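Prolyl oligopeptidase (Novosphingobium capsulatum, PDB 1YR2) probably hydrolyses oligopeptides on the carboxyl side of proline, and far less readily alanine, as a serine endopeptidase of the S9A family. Local coordinates at residues Arg101-Ile106 and Ala508-Thr512; Ile478-Lys482 and Ile514-Gly518; Arg95-Glu99 and Ala707-Ala711; Tyr108-Pro114 and Trp447-Leu452; Gly486-Leu492 and Val563-Leu569. All coordinates share one frame; numbering follows the deposited sequence.

Contact 1 (Arg101-Ile106 and Ala508-Thr512)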
# COMPACT_ATOMS: atom_id res chain seq x y z
N ARG A 101 6.07 -23.23 0.65
CA ARG A 101 4.81 -22.54 0.89
C ARG A 101 4.80 -21.19 0.17
O ARG A 101 3.82 -20.85 -0.51
CB ARG A 101 4.54 -22.34 2.38
CG ARG A 101 3.12 -21.88 2.68
CD ARG A 101 2.12 -22.97 2.41
NE ARG A 101 0.76 -22.49 2.26
CZ ARG A 101 0.18 -22.17 1.09
NH1 ARG A 101 0.88 -22.10 -0.06
NH2 ARG A 101 -1.08 -21.80 1.10
N MET A 102 5.87 -20.41 0.32
CA MET A 102 5.90 -19.06 -0.23
C MET A 102 5.83 -19.08 -1.76
O MET A 102 5.06 -18.34 -2.32
CB MET A 102 7.11 -18.27 0.18
CG MET A 102 6.96 -16.81 -0.29
SD MET A 102 8.01 -15.78 0.56
CE MET A 102 7.60 -14.09 -0.32
N LYS A 103 6.61 -19.95 -2.39
CA LYS A 103 6.56 -20.08 -3.83
C LYS A 103 5.10 -20.33 -4.27
O LYS A 103 4.64 -19.78 -5.25
CB LYS A 103 7.45 -21.25 -4.29
CG LYS A 103 8.96 -20.95 -4.38
CD LYS A 103 9.74 -22.10 -5.11
CE LYS A 103 11.26 -21.94 -4.98
NZ LYS A 103 12.00 -23.26 -5.12
N ALA A 104 4.37 -21.16 -3.55
CA ALA A 104 3.04 -21.55 -3.99
C ALA A 104 2.01 -20.41 -3.82
O ALA A 104 0.97 -20.43 -4.48
CB ALA A 104 2.59 -22.77 -3.26
N LEU A 105 2.35 -19.42 -2.99
CA LEU A 105 1.47 -18.27 -2.67
C LEU A 105 1.59 -17.07 -3.61
O LEU A 105 0.72 -16.17 -3.57
CB LEU A 105 1.78 -17.77 -1.26
CG LEU A 105 1.35 -18.64 -0.09
CD1 LEU A 105 1.88 -18.11 1.20
CD2 LEU A 105 -0.12 -18.69 -0.01
N ILE A 106 2.64 -17.02 -4.44
CA ILE A 106 2.94 -15.80 -5.27
C ILE A 106 2.02 -15.51 -6.45
O ILE A 106 1.62 -14.37 -6.66
CB ILE A 106 4.41 -15.86 -5.84
CG1 ILE A 106 5.43 -15.91 -4.73
CG2 ILE A 106 4.69 -14.61 -6.76
CD1 ILE A 106 5.17 -14.85 -3.65
N ALA A 508 2.42 -11.94 0.90
CA ALA A 508 2.72 -13.35 0.71
C ALA A 508 3.74 -13.86 1.75
O ALA A 508 3.63 -14.99 2.23
CB ALA A 508 3.22 -13.59 -0.70
N GLY A 509 4.73 -13.04 2.10
CA GLY A 509 5.65 -13.40 3.16
C GLY A 509 4.99 -13.60 4.51
O GLY A 509 5.17 -14.64 5.14
N PHE A 510 4.13 -12.69 4.92
CA PHE A 510 3.45 -12.85 6.22
C PHE A 510 2.51 -14.05 6.19
O PHE A 510 2.42 -14.79 7.17
CB PHE A 510 2.74 -11.61 6.69
CG PHE A 510 3.69 -10.45 6.99
CD1 PHE A 510 5.00 -10.68 7.43
CD2 PHE A 510 3.28 -9.17 6.79
CE1 PHE A 510 5.90 -9.60 7.64
CE2 PHE A 510 4.15 -8.09 7.04
CZ PHE A 510 5.45 -8.31 7.44
N MET A 511 1.88 -14.27 5.05
CA MET A 511 0.96 -15.40 4.91
C MET A 511 1.66 -16.75 5.03
O MET A 511 1.07 -17.73 5.51
CB MET A 511 0.24 -15.31 3.58
CG MET A 511 -0.92 -16.28 3.40
SD MET A 511 -2.29 -15.86 4.56
CE MET A 511 -2.72 -17.42 4.87
N THR A 512 2.90 -16.80 4.57
CA THR A 512 3.72 -18.01 4.68
C THR A 512 3.86 -18.38 6.17
O THR A 512 3.75 -19.56 6.54
CB THR A 512 5.12 -17.76 4.03
OG1 THR A 512 4.98 -17.48 2.64
CG2 THR A 512 6.05 -19.02 4.13

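Contact 2 (Ile478-Lys482 and Ile514-Gly518)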
# COMPACT_ATOMS: atom_id res chain seq x y z
N ILE A 478 -3.79 -8.99 15.11
CA ILE A 478 -3.26 -10.33 15.38
C ILE A 478 -3.95 -11.27 14.41
O ILE A 478 -5.19 -11.29 14.33
CB ILE A 478 -3.63 -10.71 16.83
CG1 ILE A 478 -2.94 -9.78 17.81
CG2 ILE A 478 -3.17 -12.16 17.16
CD1 ILE A 478 -3.59 -9.80 19.14
N VAL A 479 -3.16 -12.06 13.68
CA VAL A 479 -3.68 -12.82 12.58
C VAL A 479 -3.23 -14.24 12.77
O VAL A 479 -2.05 -14.50 12.92
CB VAL A 479 -3.10 -12.32 11.23
CG1 VAL A 479 -3.80 -13.03 10.08
CG2 VAL A 479 -3.29 -10.84 11.11
N ARG A 480 -4.17 -15.15 12.79
CA ARG A 480 -3.87 -16.56 13.07
C ARG A 480 -4.77 -17.46 12.28
O ARG A 480 -5.96 -17.17 12.09
CB ARG A 480 -4.12 -16.86 14.52
CG ARG A 480 -3.05 -16.30 15.44
CD ARG A 480 -3.37 -16.42 16.92
NE ARG A 480 -4.50 -15.59 17.32
CZ ARG A 480 -4.83 -15.39 18.58
NH1 ARG A 480 -4.13 -15.97 19.54
NH2 ARG A 480 -5.88 -14.64 18.90
N ARG A 481 -4.22 -18.57 11.84
CA ARG A 481 -5.03 -19.64 11.32
C ARG A 481 -5.97 -20.22 12.42
O ARG A 481 -5.67 -20.13 13.60
CB ARG A 481 -4.10 -20.71 10.74
CG ARG A 481 -4.75 -21.65 9.76
CD ARG A 481 -3.68 -22.51 9.09
NE ARG A 481 -2.89 -23.24 10.09
CZ ARG A 481 -1.78 -23.89 9.83
NH1 ARG A 481 -1.25 -23.84 8.62
NH2 ARG A 481 -1.14 -24.55 10.79
N LYS A 482 -7.10 -20.78 12.00
CA LYS A 482 -8.16 -21.20 12.91
C LYS A 482 -7.86 -22.51 13.69
O LYS A 482 -8.66 -22.95 14.53
CB LYS A 482 -9.52 -21.31 12.18
CG LYS A 482 -10.12 -19.98 11.87
CD LYS A 482 -11.52 -20.07 11.26
CE LYS A 482 -12.08 -18.65 11.02
NZ LYS A 482 -13.32 -18.76 10.24
N ILE A 514 1.91 -17.37 8.76
CA ILE A 514 0.59 -17.69 9.33
C ILE A 514 0.10 -19.07 8.88
O ILE A 514 -0.41 -19.85 9.70
CB ILE A 514 -0.41 -16.62 8.93
CG1 ILE A 514 0.04 -15.23 9.47
CG2 ILE A 514 -1.83 -17.03 9.40
CD1 ILE A 514 -0.53 -14.06 8.67
N ASP A 515 0.30 -19.38 7.60
CA ASP A 515 -0.11 -20.68 7.07
C ASP A 515 0.94 -21.77 7.26
O ASP A 515 0.83 -22.86 6.67
CB ASP A 515 -0.56 -20.56 5.65
CG ASP A 515 -1.39 -21.76 5.21
OD1 ASP A 515 -2.17 -22.32 6.03
OD2 ASP A 515 -1.32 -22.22 4.08
N SER A 516 1.94 -21.48 8.11
CA SER A 516 2.84 -22.50 8.64
C SER A 516 2.59 -22.77 10.15
O SER A 516 3.31 -23.54 10.75
CB SER A 516 4.29 -22.05 8.39
OG SER A 516 4.54 -21.99 6.98
N GLY A 517 1.54 -22.19 10.72
CA GLY A 517 1.19 -22.36 12.13
C GLY A 517 1.73 -21.32 13.10
O GLY A 517 1.75 -21.56 14.33
N GLY A 518 2.25 -20.20 12.58
CA GLY A 518 2.72 -19.11 13.43
C GLY A 518 1.65 -18.04 13.57
O GLY A 518 0.73 -17.97 12.74
O HOH W 1 -1.41 -19.42 12.26

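Contact 3 (Arg95-Glu99 and Ala707-Ala711)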
# COMPACT_ATOMS: atom_id res chain seq x y z
N ARG A 95 13.62 -24.49 6.55
CA ARG A 95 13.67 -23.64 5.37
C ARG A 95 12.91 -24.18 4.18
O ARG A 95 12.18 -23.44 3.50
CB ARG A 95 15.10 -23.37 4.94
CG ARG A 95 15.15 -22.27 3.93
CD ARG A 95 16.47 -22.02 3.34
NE ARG A 95 16.41 -20.92 2.37
CZ ARG A 95 16.10 -21.04 1.08
NH1 ARG A 95 15.73 -22.21 0.59
NH2 ARG A 95 16.11 -19.97 0.29
N ALA A 96 13.08 -25.47 3.93
CA ALA A 96 12.47 -26.15 2.78
C ALA A 96 10.97 -25.96 2.71
O ALA A 96 10.43 -25.63 1.65
CB ALA A 96 12.78 -27.64 2.86
N ALA A 97 10.31 -26.16 3.84
CA ALA A 97 8.87 -26.13 3.91
C ALA A 97 8.38 -24.70 3.75
O ALA A 97 7.34 -24.45 3.13
CB ALA A 97 8.41 -26.67 5.24
N LEU A 98 9.14 -23.76 4.27
CA LEU A 98 8.75 -22.34 4.15
C LEU A 98 8.92 -21.83 2.73
O LEU A 98 8.05 -21.11 2.24
CB LEU A 98 9.53 -21.46 5.10
CG LEU A 98 9.19 -21.70 6.58
CD1 LEU A 98 10.39 -21.27 7.48
CD2 LEU A 98 7.92 -21.01 7.06
N GLU A 99 10.04 -22.17 2.09
CA GLU A 99 10.30 -21.78 0.70
C GLU A 99 9.21 -22.34 -0.23
O GLU A 99 8.79 -21.67 -1.14
CB GLU A 99 11.65 -22.25 0.18
CG GLU A 99 11.95 -21.76 -1.23
CD GLU A 99 13.30 -22.22 -1.79
OE1 GLU A 99 13.48 -23.43 -2.08
OE2 GLU A 99 14.20 -21.35 -1.97
N ALA A 707 12.38 -16.95 2.90
CA ALA A 707 12.53 -18.31 3.41
C ALA A 707 13.67 -18.39 4.45
O ALA A 707 13.52 -19.04 5.45
CB ALA A 707 12.80 -19.28 2.28
N ASP A 708 14.81 -17.77 4.16
CA ASP A 708 15.97 -17.71 5.07
C ASP A 708 15.59 -17.02 6.39
O ASP A 708 15.84 -17.53 7.47
CB ASP A 708 17.08 -16.88 4.43
CG ASP A 708 17.94 -17.67 3.43
OD1 ASP A 708 17.80 -18.93 3.31
OD2 ASP A 708 18.80 -17.10 2.71
N VAL A 709 15.02 -15.85 6.27
CA VAL A 709 14.66 -15.08 7.46
C VAL A 709 13.65 -15.86 8.26
O VAL A 709 13.79 -16.00 9.45
CB VAL A 709 14.13 -13.68 7.05
CG1 VAL A 709 13.50 -12.93 8.22
CG2 VAL A 709 15.23 -12.84 6.44
N GLN A 710 12.59 -16.33 7.63
CA GLN A 710 11.58 -17.02 8.40
C GLN A 710 12.07 -18.35 8.99
O GLN A 710 11.64 -18.75 10.07
CB GLN A 710 10.29 -17.15 7.62
CG GLN A 710 9.57 -15.82 7.49
CD GLN A 710 8.19 -15.93 6.87
OE1 GLN A 710 7.65 -17.05 6.68
NE2 GLN A 710 7.57 -14.78 6.60
N ALA A 711 12.92 -19.06 8.29
CA ALA A 711 13.51 -20.28 8.86
C ALA A 711 14.32 -19.94 10.11
O ALA A 711 14.25 -20.66 11.11
CB ALA A 711 14.42 -20.93 7.83

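Contact 4 (Tyr108-Pro114 and Trp447-Leu452)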
# COMPACT_ATOMS: atom_id res chain seq x y z
N TYR A 108 -1.27 -15.96 -8.61
CA TYR A 108 -2.66 -16.35 -8.62
C TYR A 108 -3.43 -15.37 -9.51
O TYR A 108 -2.98 -14.25 -9.74
CB TYR A 108 -3.23 -16.34 -7.19
CG TYR A 108 -2.86 -15.11 -6.40
CD1 TYR A 108 -3.65 -13.96 -6.45
CD2 TYR A 108 -1.69 -15.07 -5.64
CE1 TYR A 108 -3.29 -12.80 -5.77
CE2 TYR A 108 -1.35 -13.90 -4.92
CZ TYR A 108 -2.13 -12.79 -5.00
OH TYR A 108 -1.78 -11.63 -4.30
N GLU A 109 -4.59 -15.79 -10.00
CA GLU A 109 -5.42 -14.93 -10.84
C GLU A 109 -5.96 -13.72 -10.09
O GLU A 109 -6.17 -13.74 -8.85
CB GLU A 109 -6.57 -15.75 -11.44
CG GLU A 109 -7.64 -16.13 -10.44
CD GLU A 109 -8.71 -17.02 -11.08
OE1 GLU A 109 -9.09 -16.75 -12.26
OE2 GLU A 109 -9.17 -17.97 -10.38
N ARG A 110 -6.25 -12.66 -10.85
CA ARG A 110 -6.82 -11.44 -10.27
C ARG A 110 -7.84 -10.82 -11.20
O ARG A 110 -7.63 -10.73 -12.38
CB ARG A 110 -5.74 -10.40 -9.98
CG ARG A 110 -4.41 -10.95 -9.47
CD ARG A 110 -3.30 -9.88 -9.28
NE ARG A 110 -2.73 -9.43 -10.56
CZ ARG A 110 -3.08 -8.32 -11.20
NH1 ARG A 110 -4.00 -7.50 -10.70
NH2 ARG A 110 -2.49 -8.01 -12.35
N PHE A 111 -8.96 -10.41 -10.64
CA PHE A 111 -10.02 -9.73 -11.36
C PHE A 111 -9.98 -8.24 -11.00
O PHE A 111 -9.72 -7.89 -9.84
CB PHE A 111 -11.40 -10.31 -11.02
CG PHE A 111 -11.65 -11.66 -11.56
CD1 PHE A 111 -11.17 -12.77 -10.89
CD2 PHE A 111 -12.35 -11.86 -12.74
CE1 PHE A 111 -11.44 -14.06 -11.39
CE2 PHE A 111 -12.62 -13.12 -13.21
CZ PHE A 111 -12.14 -14.21 -12.55
N GLY A 112 -10.21 -7.38 -11.98
CA GLY A 112 -10.45 -5.97 -11.71
C GLY A 112 -11.90 -5.70 -11.39
O GLY A 112 -12.78 -6.52 -11.61
N LEU A 113 -12.18 -4.51 -10.86
CA LEU A 113 -13.53 -4.10 -10.61
C LEU A 113 -14.23 -3.99 -11.96
O LEU A 113 -13.73 -3.33 -12.88
CB LEU A 113 -13.61 -2.77 -9.87
CG LEU A 113 -13.20 -2.71 -8.38
CD1 LEU A 113 -12.74 -1.29 -8.02
CD2 LEU A 113 -14.36 -3.19 -7.44
N PRO A 114 -15.42 -4.59 -12.06
CA PRO A 114 -16.18 -4.56 -13.30
C PRO A 114 -16.97 -3.29 -13.56
O PRO A 114 -17.44 -2.64 -12.62
CB PRO A 114 -17.08 -5.75 -13.16
CG PRO A 114 -17.22 -5.99 -11.77
CD PRO A 114 -16.00 -5.51 -11.08
N TRP A 447 -18.09 -12.38 -5.46
CA TRP A 447 -18.33 -12.25 -6.88
C TRP A 447 -17.61 -13.41 -7.57
O TRP A 447 -17.86 -14.57 -7.26
CB TRP A 447 -17.90 -10.85 -7.35
CG TRP A 447 -18.29 -10.55 -8.76
CD1 TRP A 447 -19.56 -10.64 -9.30
CD2 TRP A 447 -17.42 -10.17 -9.86
NE1 TRP A 447 -19.52 -10.35 -10.64
CE2 TRP A 447 -18.23 -10.07 -11.01
CE3 TRP A 447 -16.06 -9.90 -9.98
CZ2 TRP A 447 -17.72 -9.70 -12.26
CZ3 TRP A 447 -15.53 -9.54 -11.21
CH2 TRP A 447 -16.37 -9.46 -12.35
N GLU A 448 -16.73 -13.15 -8.51
CA GLU A 448 -16.01 -14.22 -9.17
C GLU A 448 -15.20 -15.02 -8.20
O GLU A 448 -14.40 -14.46 -7.42
CB GLU A 448 -15.08 -13.69 -10.26
CG GLU A 448 -15.85 -13.18 -11.47
CD GLU A 448 -16.39 -14.28 -12.33
OE1 GLU A 448 -15.74 -15.34 -12.44
OE2 GLU A 448 -17.46 -14.04 -12.91
N PRO A 449 -15.33 -16.33 -8.25
CA PRO A 449 -14.37 -17.17 -7.50
C PRO A 449 -12.92 -16.95 -7.94
O PRO A 449 -12.66 -16.73 -9.12
CB PRO A 449 -14.80 -18.57 -7.85
CG PRO A 449 -16.21 -18.47 -8.25
CD PRO A 449 -16.35 -17.14 -8.94
N VAL A 450 -12.00 -17.01 -6.99
CA VAL A 450 -10.56 -16.87 -7.23
C VAL A 450 -9.87 -18.11 -6.69
O VAL A 450 -10.08 -18.47 -5.53
CB VAL A 450 -10.02 -15.60 -6.51
CG1 VAL A 450 -8.52 -15.54 -6.51
CG2 VAL A 450 -10.52 -14.34 -7.20
N HIS A 451 -9.06 -18.77 -7.51
CA HIS A 451 -8.40 -19.98 -7.06
C HIS A 451 -7.07 -19.65 -6.33
O HIS A 451 -6.13 -19.18 -6.94
CB HIS A 451 -8.13 -20.95 -8.22
CG HIS A 451 -7.34 -22.16 -7.79
ND1 HIS A 451 -7.72 -22.96 -6.73
CD2 HIS A 451 -6.17 -22.67 -8.26
CE1 HIS A 451 -6.82 -23.92 -6.57
NE2 HIS A 451 -5.87 -23.76 -7.48
N LEU A 452 -7.04 -19.87 -5.02
CA LEU A 452 -5.84 -19.65 -4.20
C LEU A 452 -5.44 -21.00 -3.61
O LEU A 452 -6.20 -21.96 -3.65
CB LEU A 452 -6.16 -18.70 -3.05
CG LEU A 452 -6.63 -17.28 -3.43
CD1 LEU A 452 -6.85 -16.48 -2.21
CD2 LEU A 452 -5.57 -16.65 -4.30
O HOH W 2 -5.51 -18.50 -9.45

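Contact 5 (Gly486-Leu492 and Val563-Leu569)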
# COMPACT_ATOMS: atom_id res chain seq x y z
N GLY A 486 -4.16 -21.61 21.32
CA GLY A 486 -3.26 -21.30 22.39
C GLY A 486 -2.10 -20.45 21.92
O GLY A 486 -2.08 -20.00 20.77
N PRO A 487 -1.16 -20.21 22.82
CA PRO A 487 0.07 -19.45 22.50
C PRO A 487 0.84 -20.05 21.34
O PRO A 487 0.98 -21.27 21.27
CB PRO A 487 0.90 -19.51 23.80
CG PRO A 487 -0.01 -20.02 24.86
CD PRO A 487 -1.24 -20.58 24.25
N LEU A 488 1.33 -19.21 20.44
CA LEU A 488 2.06 -19.68 19.26
C LEU A 488 3.35 -18.88 19.06
O LEU A 488 3.39 -17.73 19.44
CB LEU A 488 1.18 -19.50 18.04
CG LEU A 488 0.02 -20.48 17.86
CD1 LEU A 488 -0.76 -20.10 16.60
CD2 LEU A 488 0.56 -21.91 17.78
N PRO A 489 4.39 -19.47 18.46
CA PRO A 489 5.49 -18.64 17.94
C PRO A 489 4.90 -17.49 17.11
O PRO A 489 3.99 -17.68 16.29
CB PRO A 489 6.26 -19.60 17.06
CG PRO A 489 6.02 -20.93 17.71
CD PRO A 489 4.61 -20.90 18.22
N THR A 490 5.42 -16.29 17.33
CA THR A 490 4.78 -15.08 16.84
C THR A 490 5.82 -14.21 16.18
O THR A 490 6.93 -14.05 16.68
CB THR A 490 4.12 -14.32 18.00
OG1 THR A 490 3.08 -15.11 18.57
CG2 THR A 490 3.43 -13.04 17.53
N LEU A 491 5.43 -13.67 15.03
CA LEU A 491 6.20 -12.68 14.30
C LEU A 491 5.48 -11.35 14.46
O LEU A 491 4.34 -11.19 13.98
CB LEU A 491 6.27 -13.09 12.82
CG LEU A 491 7.23 -12.33 11.90
CD1 LEU A 491 7.31 -13.04 10.53
CD2 LEU A 491 6.79 -10.94 11.68
N LEU A 492 6.14 -10.39 15.11
CA LEU A 492 5.60 -9.05 15.38
C LEU A 492 6.34 -8.04 14.53
O LEU A 492 7.55 -7.94 14.61
CB LEU A 492 5.78 -8.70 16.85
CG LEU A 492 5.57 -7.26 17.28
CD1 LEU A 492 4.10 -6.83 17.02
CD2 LEU A 492 5.97 -7.07 18.72
N VAL A 563 -1.16 -14.86 23.54
CA VAL A 563 -0.93 -15.04 22.10
C VAL A 563 0.39 -15.73 21.79
O VAL A 563 0.46 -16.50 20.84
CB VAL A 563 -0.94 -13.70 21.35
CG1 VAL A 563 -0.73 -13.88 19.87
CG2 VAL A 563 -2.26 -12.99 21.60
N THR A 564 1.40 -15.47 22.62
CA THR A 564 2.79 -15.87 22.37
C THR A 564 3.46 -16.43 23.61
O THR A 564 3.31 -15.86 24.68
CB THR A 564 3.56 -14.59 21.96
OG1 THR A 564 2.86 -13.99 20.87
CG2 THR A 564 4.99 -14.92 21.42
N PRO A 565 4.23 -17.51 23.49
CA PRO A 565 5.02 -17.98 24.64
C PRO A 565 6.05 -16.97 25.05
O PRO A 565 6.50 -16.15 24.23
CB PRO A 565 5.68 -19.28 24.13
CG PRO A 565 4.95 -19.67 22.89
CD PRO A 565 4.37 -18.39 22.32
N ARG A 566 6.44 -17.03 26.31
CA ARG A 566 7.48 -16.16 26.85
C ARG A 566 8.73 -16.09 25.97
O ARG A 566 9.30 -15.01 25.76
CB ARG A 566 7.87 -16.62 28.27
CG ARG A 566 8.91 -15.77 28.96
CD ARG A 566 8.51 -14.33 29.07
NE ARG A 566 9.59 -13.46 29.53
CZ ARG A 566 10.51 -12.88 28.76
NH1 ARG A 566 10.55 -13.08 27.44
NH2 ARG A 566 11.43 -12.12 29.35
N HIS A 567 9.17 -17.24 25.46
CA HIS A 567 10.38 -17.30 24.64
C HIS A 567 10.08 -17.57 23.16
O HIS A 567 10.93 -18.07 22.45
CB HIS A 567 11.38 -18.33 25.25
CG HIS A 567 11.81 -17.97 26.63
ND1 HIS A 567 12.47 -16.79 26.93
CD2 HIS A 567 11.57 -18.58 27.82
CE1 HIS A 567 12.67 -16.72 28.23
NE2 HIS A 567 12.12 -17.79 28.80
N GLY A 568 8.89 -17.19 22.70
CA GLY A 568 8.47 -17.42 21.33
C GLY A 568 8.18 -16.17 20.52
O GLY A 568 7.48 -16.27 19.52
N LEU A 569 8.69 -15.02 20.92
CA LEU A 569 8.47 -13.78 20.16
C LEU A 569 9.63 -13.42 19.22
O LEU A 569 10.79 -13.30 19.64
CB LEU A 569 8.22 -12.61 21.14
CG LEU A 569 7.83 -11.28 20.54
CD1 LEU A 569 6.61 -11.36 19.65
CD2 LEU A 569 7.62 -10.30 21.66
O HOH W 3 -1.71 -17.58 19.58

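Contact 1 (Arg101-Ile106 and Ala508-Thr512)
This is a helix-on-helix contact on the alpha/beta-hydrolase part of prolyl oligopeptidase. Met102 and Leu105 of helix 95-105 pack on Ala508 and Thr512 of helix 508-514. The first helix comes from the chain ahead of the beta-propeller, the second from the chain after it. The axes of the two short segments approach to 9.1 Å, and their N-to-C directions differ by 136°. No hydrogen bond crosses between the segments, so the join is one of shape.

Met102 is extended and crosses Thr512 at about a right angle. Its CG is anti to the backbone N (chi1 -173°), which carries the chain along the neighbouring helix. Near the root, Met102 CB lies 3.3 Å from Thr512 OG1. At the far end, Met102 CE reaches Gly509 N at 3.9 Å. Leu105 works through one branch. Its CD1 touches Met511 CG at 4.0 Å and also comes against Thr512 OG1. Ile106 adds its CD1, 3.8 Å from Ala508 CB. Arg101 offers only its CB to Thr512 CG2. Its guanidinium runs on to Asp515 in a salt bridge and to Thr453, and Leu105 CD1 lies over the centre of one guanidinium face. Met102 also touches Gln702 and Thr706 of helix 699-717.

The one polar side-chain atom in the middle is held within its own helix. Thr512 OG1 donates to Ala508 O at 2.9 Å, tilted 29° from the carbonyl plane, while Thr512 N bonds the same oxygen from the opposite face.

Contact 2 (Ile478-Lys482 and Ile514-Gly518)
A Schellman motif ends helix 508-514 here and packs against strand 473-481 of the hydrolase sheet. Gly517, at positive phi, is its C-prime residue. Gly518 N bonds Trp513 O, and Gly517 N bonds Ile514 O. The same residues form a type I turn from Ile514 to Gly517.

Arg481 grips this turn from the strand. Its CG is anti to the backbone N (chi1 -160°), and a bend at chi3 sets the guanidinium beside the turn. Arg481 NH1 donates to Asp515 OD1 at 3.1 Å in a nearly straight hydrogen bond (163°) that is part of a salt bridge. The oxygen lies in the guanidinium plane, but the donor meets it from above the carboxylate plane. The two planes are 87° apart. Gly517 CA lies over one guanidinium face, 3.5 Å from Arg481 NH2. Asp483 and the carbonyl of Arg722 take the other nitrogens of Arg481. Asp515 OD2 pairs with Arg101.

The apolar half is Ile514. Its CD1 touches Val479 CG1 at 3.7 Å, and its CG2 lies 3.7 Å from Arg481 N. One water ties the backbones together. It accepts from Arg481 N at 3.0 Å and donates to Ile514 O at 2.8 Å and Gly518 O at 2.6 Å.

The glycines then lead the chain into strand 519-523. This completes a beta-alpha-beta crossover from strand 490-493, a unit typical of the alpha/beta-hydrolase fold.

Contact 3 (Arg95-Glu99 and Ala707-Ala711)
One face of the Arg95 guanidinium rests on Ala707 CB, which sits toward the rim of the group. The Asp708 carboxylate stands at its edge, with the two planes 58° apart. Arg95 NE donates to Asp708 OD1 at 2.6 Å, a short bond with an N-H...O angle of 147°. The oxygen is met on its anti side, somewhat out of the carboxylate plane. Arg95 reaches this far because its chain is fully extended from CG to NE. Its NH1 and NH2 make weak bonds to Glu99 OE2, one turn further along the same helix. Asp708 OD2 pairs with Arg686. The aspartate thus has an arginine on each oxygen, which probably steadies its negative charge.

Nearer the backbones, the helices lie close, their segment axes 8.7 Å apart. Small residues permit this. Ala711 CB sits 3.7 Å from Arg95 CA, and Ala707 CB 3.8 Å from Glu99 CB. Leu98 CD1 presses on the other helix at Ala711 N, 3.5 Å away.

Helix 699-717 follows the last strand of the hydrolase sheet. An N-terminal helix clasped to it is characteristic of the prolyl oligopeptidase fold, whose catalytic domain uses both ends of the chain.

Contact 4 (Tyr108-Pro114 and Trp447-Leu452)
Phe111 and Trp447 form the apolar centre, with Glu448 and Pro114 packed on their faces. The contact lies at the seam of the seven-bladed beta-propeller. Strand 110-117 belongs to the first blade, and 447-452 follows the last strand of the seventh.

Glu448 CB stands 3.7 Å from the centroid of the Phe111 ring and only 10° off its normal, a CH-pi contact over the face. The chain of Glu448 bends at chi2, and its CG touches one face of the Trp447 ring. Pro114 CG lies on the opposite face of that indole, 3.6 Å from Trp447 CH2. The indole is sandwiched between two aliphatic groups, which limits its rotation. Val450 CG2 adds contact with Phe111 CD1 at 4.1 Å. Further along, Leu452 CD2 meets Tyr108 CB at 3.7 Å.

No strand of one blade enters the sheet of the other here. Side chains and a few polar links join them, in keeping with the open propeller ring of this family. The carboxylate of Glu448 is bound by Arg138 and Gly145 of the first blade.

Glu109 makes the polar edge. Its CG lies between the backbone N and the carbonyl carbon (chi1 73°), which brings the carboxylate over to the backbone of 447-452. His451 N donates to the anti lone pair of Glu109 OE2 at 3.0 Å, with an angle of 162°. Trp125 NE1 donates to OE1. Beside this bond, one water accepts from Glu109 N at 2.9 Å and donates to His451 O at 2.7 Å.

Contact 5 (Gly486-Leu492 and Val563-Leu569)
The two backbones run side by side into a parallel pair, with Thr490 bridged to Leu569 at a CA-CA distance of 5.1 Å. Leu488 N donates to Val563 O at 2.9 Å. Two residues on, Thr490 N donates to Gly568 O at 3.0 Å, nearly in line with the C=O bond (171°). The CA-H groups of Pro487, Thr564 and Pro489 make further contacts with carbonyl oxygens across the gap. A type I turn from Pro565 to Gly568 lets the second chain fold back to meet Thr490.

Two threonines form a short chain of hydrogen bonds inside this frame. Thr564 OG1 donates to Thr490 OG1 at 2.6 Å. Thr490 OG1 in turn donates to Leu488 O at 2.8 Å, from above the carbonyl plane. The first torsion (chi1 -64° in Thr490, -53° in Thr564) sets each OG1 beside its own backbone N, where the two hydroxyls meet, and the side chains come together at a slant.

Strands 490-493 and 569-574 are neighbours in the parallel part of the alpha/beta-hydrolase sheet, and this contact is where they start. Strand 569-574 runs on to a GxSxG sequence, probably the nucleophile elbow of the serine peptidase. Helix 544-560 comes before it in the chain and packs over Leu492 and Val563.

Toward the sheet, Leu569 CD1 reaches Leu492 CB at 4.0 Å. At the outer end the rings of Pro487 and Pro565 touch, CB to CD, at 3.9 Å. There a water donates to both Gly486 O and Val563 O, each at 2.7 Å.

How the contacts relate
Contacts 1, 2, 3 and 5 lie on the hydrolase domain; contact 4 lies at the propeller seam, its centre about 18 Å from that of contact 1. Contacts 1 and 3 share helix 95-105, with centres about 10 Å apart, and Gln710 NE2 probably hydrogen-bonds Gly509 O between them. The Arg101-Asp515 salt bridge joins contacts 1 and 2. Contacts 2 and 5 reach the same sheet, their centres about 11 Å apart. Along the chain, contact 3 encloses all the others, and contact 4 is nested inside contact 1. The chain therefore leaves the hydrolase side after helix 95-105, builds the propeller, and returns. Contacts 1 and 3 tie its early part to the later hydrolase chain.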